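PDB 3EHC: SnoaL-like polyketide cyclase from Agrobacterium tumefaciens str. C58, which is of unknown function but is probably a small NTF2-like enzyme that closes rings in polyketide chains. Local coordinates for residues B[73-78]-B[99-104]. Numbering follows the deposited sequence.
Sequences AARLFF and CEHVFY
A74 and V102, and L76 and E100, form the antiparallel hydrogen-bonded pairs between segments 73-78 and 99-104, whose axes approach to 4.7 Å. Each pair exchanges two backbone bonds; the straightest runs from L76 N to E100 O (2.9 Å, N-H...O 172°). Between the pairs lie CA-H...O contacts from H101 CA to A74 O and from R75 CA to E100 O; another, from A73 CA to V102 O, lies beyond them.

The polar contact between side chains lies on the face of A73, R75, F77, C99, H101 and F103. With CG anti to its backbone N (chi1 175°) and the chain extended as far as NE, R75 lies alongside H101 and gives a hydrogen bond from NH1 to NE2 of that ring (2.9 Å). The bond lies near both planes although these stand 74° apart, and it identifies NE2 as the acceptor. R75 NE salt-bridges E63 on the next strand, while H101 O is hydrogen-bonded to ND1 of H101 of the second subunit, whose F103 meets the H101 ring edge-to-face.

C99 is modelled in two conformers, so its sulfur contacts are doubtful: in one, SG sits over a guanidinium face, toward the rim, 3.4 Å from R75 NH2, and meets the F77 ring edge at CD1. Farther along, A73 CB packs obliquely against F103 CE2.

On the other face, L76 CD1 touches V102 CG1 (3.9 Å), and A74 CB also lies near that methyl. E100 OE1 approaches the F78 ring edge at CE2 (3.6 Å), while OE2 is hydrogen-bonded to S116. Helix 5-17 packs here through Y9 and L13. One face thus meets a helix and the other a second subunit, as in the curved, largely antiparallel mixed sheet of a dimeric NTF2-like alpha+beta fold, to which SnoaL-type cyclases belong.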
loop_
_atom_site.group_PDB
_atom_site.type_symbol
_atom_site.label_atom_id
_atom_site.label_comp_id
_atom_site.label_asym_id
_atom_site.label_seq_id
_atom_site.Cartn_x
_atom_site.Cartn_y
_atom_site.Cartn_z
ATOM N N ALA B 73 6.138 2.456 -7.047
ATOM C CA ALA B 73 5.367 1.842 -5.971
ATOM C C ALA B 73 6.165 0.635 -5.463
ATOM O O ALA B 73 6.628 -0.197 -6.272
ATOM C CB ALA B 73 4.019 1.416 -6.489
ATOM N N ALA B 74 6.326 0.546 -4.137
ATOM C CA ALA B 74 7.064 -0.560 -3.495
ATOM C C ALA B 74 6.194 -1.300 -2.475
ATOM O O ALA B 74 5.477 -0.673 -1.703
ATOM C CB ALA B 74 8.343 -0.028 -2.815
ATOM N N ARG B 75 6.231 -2.635 -2.512
ATOM C CA ARG B 75 5.828 -3.458 -1.380
ATOM C C ARG B 75 7.108 -3.849 -0.648
ATOM O O ARG B 75 7.913 -4.591 -1.174
ATOM C CB ARG B 75 5.062 -4.695 -1.822
ATOM C CG ARG B 75 4.723 -5.646 -0.701
ATOM C CD ARG B 75 3.955 -6.825 -1.326
ATOM N NE ARG B 75 3.873 -7.985 -0.461
ATOM C CZ ARG B 75 2.988 -8.099 0.525
ATOM N NH1 ARG B 75 2.085 -7.143 0.776
ATOM N NH2 ARG B 75 2.978 -9.188 1.230
ATOM N N LEU B 76 7.262 -3.319 0.563
ATOM C CA LEU B 76 8.381 -3.569 1.443
ATOM C C LEU B 76 7.899 -4.516 2.526
ATOM O O LEU B 76 6.805 -4.323 3.073
ATOM C CB LEU B 76 8.797 -2.264 2.126
ATOM C CG LEU B 76 9.154 -1.096 1.209
ATOM C CD1 LEU B 76 9.241 0.249 1.951
ATOM C CD2 LEU B 76 10.440 -1.485 0.579
ATOM N N PHE B 77 8.741 -5.495 2.847
ATOM C CA PHE B 77 8.493 -6.481 3.857
ATOM C C PHE B 77 9.475 -6.265 5.026
ATOM O O PHE B 77 10.688 -6.094 4.818
ATOM C CB PHE B 77 8.641 -7.885 3.251
ATOM C CG PHE B 77 8.640 -8.971 4.286
ATOM C CD1 PHE B 77 7.498 -9.202 5.045
ATOM C CD2 PHE B 77 9.795 -9.722 4.544
ATOM C CE1 PHE B 77 7.474 -10.166 6.019
ATOM C CE2 PHE B 77 9.783 -10.717 5.536
ATOM C CZ PHE B 77 8.621 -10.931 6.278
ATOM N N PHE B 78 8.916 -6.213 6.238
ATOM C CA PHE B 78 9.685 -6.034 7.470
ATOM C C PHE B 78 9.527 -7.221 8.378
ATOM O O PHE B 78 8.437 -7.771 8.518
ATOM C CB PHE B 78 9.234 -4.785 8.217
ATOM C CG PHE B 78 9.483 -3.520 7.471
ATOM C CD1 PHE B 78 10.717 -2.891 7.546
ATOM C CD2 PHE B 78 8.458 -2.937 6.689
ATOM C CE1 PHE B 78 10.947 -1.707 6.843
ATOM C CE2 PHE B 78 8.655 -1.761 6.011
ATOM C CZ PHE B 78 9.891 -1.135 6.077
ATOM N N CYS B 99 4.056 -5.626 6.247
ATOM C CA CYS B 99 4.451 -4.945 5.025
ATOM C C CYS B 99 4.037 -3.487 5.044
ATOM O O CYS B 99 3.171 -3.076 5.816
ATOM C CB CYS B 99 3.854 -5.636 3.810
ATOM S SG CYS B 99 4.564 -7.218 3.479
ATOM N N GLU B 100 4.698 -2.722 4.186
ATOM C CA GLU B 100 4.364 -1.333 3.911
ATOM C C GLU B 100 4.201 -1.213 2.387
ATOM O O GLU B 100 5.036 -1.719 1.630
ATOM C CB GLU B 100 5.483 -0.412 4.367
ATOM C CG GLU B 100 5.163 1.083 4.238
ATOM C CD GLU B 100 6.392 1.981 4.445
ATOM O OE1 GLU B 100 7.434 1.491 4.926
ATOM O OE2 GLU B 100 6.311 3.191 4.130
ATOM N N HIS B 101 3.115 -0.569 1.961
ATOM C CA HIS B 101 2.876 -0.253 0.554
ATOM C C HIS B 101 2.985 1.247 0.359
ATOM O O HIS B 101 2.236 2.027 0.932
ATOM C CB HIS B 101 1.510 -0.706 0.116
ATOM C CG HIS B 101 1.380 -2.194 0.021
ATOM N ND1 HIS B 101 0.288 -2.810 -0.542
ATOM C CD2 HIS B 101 2.207 -3.184 0.426
ATOM C CE1 HIS B 101 0.452 -4.118 -0.499
ATOM N NE2 HIS B 101 1.610 -4.370 0.082
ATOM N N VAL B 102 3.914 1.649 -0.488
ATOM C CA VAL B 102 4.285 3.050 -0.567
ATOM C C VAL B 102 4.453 3.492 -2.027
ATOM O O VAL B 102 4.998 2.775 -2.851
ATOM C CB VAL B 102 5.546 3.327 0.340
ATOM C CG1 VAL B 102 6.629 2.353 0.018
ATOM C CG2 VAL B 102 6.017 4.836 0.295
ATOM N N PHE B 103 3.904 4.664 -2.318
ATOM C CA PHE B 103 4.043 5.358 -3.609
ATOM C C PHE B 103 5.000 6.553 -3.480
ATOM O O PHE B 103 4.941 7.302 -2.500
ATOM C CB PHE B 103 2.670 5.869 -4.112
ATOM C CG PHE B 103 1.766 4.786 -4.566
ATOM C CD1 PHE B 103 0.991 4.084 -3.645
ATOM C CD2 PHE B 103 1.709 4.404 -5.906
ATOM C CE1 PHE B 103 0.194 3.037 -4.052
ATOM C CE2 PHE B 103 0.867 3.336 -6.304
ATOM C CZ PHE B 103 0.140 2.679 -5.385
ATOM N N TYR B 104 5.875 6.705 -4.468
ATOM C CA TYR B 104 6.807 7.829 -4.545
ATOM C C TYR B 104 6.626 8.588 -5.851
ATOM O O TYR B 104 6.527 7.986 -6.924
ATOM C CB TYR B 104 8.259 7.367 -4.470
ATOM C CG TYR B 104 8.615 6.531 -3.252
ATOM C CD1 TYR B 104 8.424 5.156 -3.262
ATOM C CD2 TYR B 104 9.147 7.118 -2.098
ATOM C CE1 TYR B 104 8.761 4.372 -2.177
ATOM C CE2 TYR B 104 9.477 6.336 -0.975
ATOM C CZ TYR B 104 9.285 4.951 -1.033
ATOM O OH TYR B 104 9.605 4.139 0.040
#